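PDB 1O63: ATP phosphoribosyltransferase, which probably catalyses the first step of histidine biosynthesis, condensing ATP with 5-phosphoribose 1-diphosphate to give phosphoribosyl-ATP and diphosphate. Local coordinates for residues A[3-13]-A[39-50]. Numbering follows the deposited sequence.
Sequences LKLAIPKGRLE and DIVCFMVRPFDV
Lys9, just past the end of strand 4-8, bends back over the last residues of strand 40-45. Its CB sits over one face of the Arg46 guanidinium, 3.8 Å from NH2. CG, anti to the carbonyl carbon (chi1 -61°), rests against the carbonyl of Val45, 3.4 Å from O; CD passes CB of Met44, a selenomethionine. Further bends bring NZ within 3.1 Å of Met44 O, which it meets from above the carbonyl plane; the same ammonium is hydrogen-bonded to Ser133 of the second subunit. With an alanine in its place, Met44 O would probably lose this donor, Ser133 of the second subunit its partner, and Val45 O the packing of CG. The backbone N of Lys9 closes the run of strand bonds, 2.7 Å from Val45 O. Behind it the two strands run parallel, crossing at -29°, as central neighbours in the mixed sheet of a lobe with the periplasmic-binding-protein type of fold, in which strand 61-65 flanks 4-8 and strand 34-37 flanks 40-45. Leu5 and Ile7 take and give backbone bonds alternately with Val41, Phe43 and Val45, and Val45 N points almost straight at Ile7 O (176° at the hydrogen). On the face covered by helix 13-23, Ile7 and Met44 lie side by side: Ile7 CB touches SE, while CG2 meets CE at 3.7 Å. Met44 CE also lies 3.8 Å from Glu13 CG. Ile7 CG1 also packs on Cys42 CB, and Leu5 CD2 meets Ile40 CD1. On the reverse face, Phe43 CE1 abuts CB and CG of Lys4, and Val50 from the following helix brings CG1 to 4.2 Å from Ala6 CB and CG2 against Pro8.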
# COMPACT_ATOMS: atom_id res chain seq x y z
N LEU A 3 12.87 24.25 -8.83
CA LEU A 3 13.09 23.04 -8.03
C LEU A 3 11.87 22.14 -8.03
O LEU A 3 10.74 22.61 -7.98
CB LEU A 3 13.48 23.41 -6.61
CG LEU A 3 14.86 24.09 -6.45
CD1 LEU A 3 15.10 24.41 -5.00
CD2 LEU A 3 15.96 23.15 -7.00
N LYS A 4 12.09 20.83 -8.10
CA LYS A 4 10.95 19.89 -8.06
C LYS A 4 11.01 19.13 -6.74
O LYS A 4 12.06 18.52 -6.47
CB LYS A 4 11.07 18.89 -9.22
CG LYS A 4 10.48 19.46 -10.53
CD LYS A 4 11.48 19.23 -11.66
CE LYS A 4 11.02 19.93 -12.94
NZ LYS A 4 10.16 19.04 -13.78
N LEU A 5 9.94 19.20 -5.96
CA LEU A 5 9.92 18.52 -4.65
C LEU A 5 8.96 17.32 -4.67
O LEU A 5 7.87 17.41 -5.26
CB LEU A 5 9.51 19.50 -3.56
CG LEU A 5 10.61 20.31 -2.88
CD1 LEU A 5 11.53 20.99 -3.86
CD2 LEU A 5 10.01 21.33 -1.91
N ALA A 6 9.38 16.22 -4.03
CA ALA A 6 8.50 15.03 -3.93
C ALA A 6 7.99 15.02 -2.47
O ALA A 6 8.79 14.85 -1.57
CB ALA A 6 9.31 13.77 -4.20
N ILE A 7 6.73 15.31 -2.29
CA ILE A 7 6.09 15.47 -0.99
C ILE A 7 5.22 14.26 -0.64
O ILE A 7 4.45 13.76 -1.47
CB ILE A 7 5.22 16.74 -0.99
CG1 ILE A 7 5.91 17.96 -1.59
CG2 ILE A 7 4.69 17.05 0.41
CD1 ILE A 7 7.29 18.30 -1.10
N PRO A 8 5.43 13.71 0.52
CA PRO A 8 4.73 12.53 1.01
C PRO A 8 3.31 12.80 1.46
O PRO A 8 3.08 13.59 2.39
CB PRO A 8 5.59 12.11 2.21
CG PRO A 8 6.05 13.44 2.76
CD PRO A 8 6.37 14.27 1.55
N LYS A 9 2.31 12.18 0.82
CA LYS A 9 0.92 12.37 1.22
C LYS A 9 0.72 11.62 2.55
O LYS A 9 1.50 10.73 2.88
CB LYS A 9 -0.07 11.82 0.18
CG LYS A 9 0.01 12.48 -1.19
CD LYS A 9 -1.36 12.81 -1.75
CE LYS A 9 -1.82 11.80 -2.77
NZ LYS A 9 -1.35 12.07 -4.15
N GLY A 10 -0.31 11.98 3.30
CA GLY A 10 -0.61 11.26 4.53
C GLY A 10 -0.10 12.01 5.76
O GLY A 10 -0.22 13.22 5.91
N ARG A 11 0.41 11.24 6.70
CA ARG A 11 0.80 11.69 8.00
C ARG A 11 1.75 12.87 8.03
O ARG A 11 1.70 13.68 8.96
CB ARG A 11 1.50 10.50 8.75
CG ARG A 11 1.75 10.87 10.22
CD ARG A 11 0.42 10.83 10.97
NE ARG A 11 0.57 11.22 12.36
CZ ARG A 11 0.90 12.43 12.79
NH1 ARG A 11 1.00 12.66 14.09
NH2 ARG A 11 1.10 13.42 11.91
N LEU A 12 2.72 12.92 7.12
CA LEU A 12 3.75 13.93 7.10
C LEU A 12 3.44 15.10 6.18
O LEU A 12 4.18 16.07 6.14
CB LEU A 12 5.07 13.29 6.63
CG LEU A 12 5.52 12.06 7.42
CD1 LEU A 12 6.82 11.51 6.84
CD2 LEU A 12 5.70 12.43 8.89
N GLU A 13 2.33 15.02 5.44
CA GLU A 13 1.99 16.04 4.47
C GLU A 13 1.85 17.42 5.05
O GLU A 13 2.35 18.41 4.46
CB GLU A 13 0.70 15.61 3.73
CG GLU A 13 0.40 16.53 2.56
CD GLU A 13 -0.98 16.15 1.96
OE1 GLU A 13 -1.29 14.96 1.99
OE2 GLU A 13 -1.69 17.09 1.58
N ASP A 39 9.10 29.10 -9.29
CA ASP A 39 10.35 28.42 -8.99
C ASP A 39 10.20 27.12 -8.21
O ASP A 39 11.21 26.60 -7.71
CB ASP A 39 11.26 29.37 -8.21
CG ASP A 39 11.50 30.72 -8.85
OD1 ASP A 39 11.92 31.64 -8.10
OD2 ASP A 39 11.23 30.90 -10.06
N ILE A 40 9.00 26.58 -8.07
CA ILE A 40 8.80 25.35 -7.33
C ILE A 40 7.58 24.57 -7.80
O ILE A 40 6.47 25.11 -7.93
CB ILE A 40 8.69 25.56 -5.81
CG1 ILE A 40 8.48 24.19 -5.12
CG2 ILE A 40 7.53 26.48 -5.49
CD1 ILE A 40 8.27 24.31 -3.63
N VAL A 41 7.79 23.28 -8.04
CA VAL A 41 6.69 22.36 -8.38
C VAL A 41 6.73 21.23 -7.33
O VAL A 41 7.81 20.68 -7.09
CB VAL A 41 6.89 21.77 -9.77
CG1 VAL A 41 5.97 20.59 -10.03
CG2 VAL A 41 6.70 22.83 -10.84
N CYS A 42 5.58 20.95 -6.72
CA CYS A 42 5.54 19.85 -5.76
C CYS A 42 4.77 18.67 -6.36
O CYS A 42 3.62 18.84 -6.75
CB CYS A 42 4.82 20.28 -4.46
SG CYS A 42 5.80 21.39 -3.43
N PHE A 43 5.43 17.51 -6.38
CA PHE A 43 4.73 16.27 -6.75
C PHE A 43 4.19 15.67 -5.44
O PHE A 43 4.98 15.44 -4.52
CB PHE A 43 5.71 15.33 -7.42
CG PHE A 43 6.34 15.87 -8.69
CD1 PHE A 43 7.72 15.77 -8.87
CD2 PHE A 43 5.59 16.40 -9.70
CE1 PHE A 43 8.28 16.24 -10.06
CE2 PHE A 43 6.12 16.85 -10.89
CZ PHE A 43 7.51 16.79 -11.05
N MSE A 44 2.89 15.46 -5.35
CA MSE A 44 2.27 14.92 -4.12
C MSE A 44 2.11 13.42 -4.27
O MSE A 44 1.39 12.97 -5.17
CB MSE A 44 0.92 15.58 -3.89
CG MSE A 44 0.94 17.10 -4.02
SE MSE A 44 2.02 17.92 -2.64
CE MSE A 44 1.29 17.07 -1.09
N VAL A 45 2.94 12.63 -3.58
CA VAL A 45 3.03 11.20 -3.86
C VAL A 45 2.95 10.37 -2.59
O VAL A 45 3.07 10.93 -1.50
CB VAL A 45 4.35 10.86 -4.59
CG1 VAL A 45 4.47 11.68 -5.89
CG2 VAL A 45 5.57 11.14 -3.71
N ARG A 46 2.72 9.07 -2.74
CA ARG A 46 2.69 8.19 -1.56
C ARG A 46 4.10 8.15 -0.98
O ARG A 46 5.10 8.18 -1.72
CB ARG A 46 2.23 6.81 -1.91
CG ARG A 46 0.89 6.61 -2.56
CD ARG A 46 -0.26 7.22 -1.82
NE ARG A 46 -0.22 7.05 -0.37
CZ ARG A 46 -1.03 7.71 0.45
NH1 ARG A 46 -0.96 7.53 1.76
NH2 ARG A 46 -1.94 8.55 -0.06
N PRO A 47 4.20 8.13 0.35
CA PRO A 47 5.46 8.17 1.05
C PRO A 47 6.52 7.24 0.54
O PRO A 47 7.70 7.64 0.33
CB PRO A 47 5.05 7.78 2.50
CG PRO A 47 3.66 8.34 2.62
CD PRO A 47 3.04 8.09 1.27
N PHE A 48 6.17 5.98 0.25
CA PHE A 48 7.15 5.03 -0.27
C PHE A 48 7.59 5.35 -1.68
O PHE A 48 8.67 4.90 -2.10
CB PHE A 48 6.60 3.58 -0.21
CG PHE A 48 7.08 2.90 1.05
CD1 PHE A 48 6.37 3.04 2.24
CD2 PHE A 48 8.26 2.18 1.07
CE1 PHE A 48 6.81 2.44 3.40
CE2 PHE A 48 8.70 1.58 2.23
CZ PHE A 48 7.97 1.71 3.41
N ASP A 49 6.89 6.21 -2.39
CA ASP A 49 7.28 6.59 -3.75
C ASP A 49 8.21 7.79 -3.77
O ASP A 49 8.71 8.14 -4.83
CB ASP A 49 6.03 6.90 -4.58
CG ASP A 49 5.18 5.66 -4.81
OD1 ASP A 49 3.96 5.79 -5.02
OD2 ASP A 49 5.71 4.54 -4.76
N VAL A 50 8.43 8.45 -2.62
CA VAL A 50 9.32 9.64 -2.65
C VAL A 50 10.69 9.29 -3.17
O VAL A 50 11.21 9.92 -4.12
CB VAL A 50 9.36 10.33 -1.29
CG1 VAL A 50 10.57 11.25 -1.12
CG2 VAL A 50 8.05 11.10 -1.06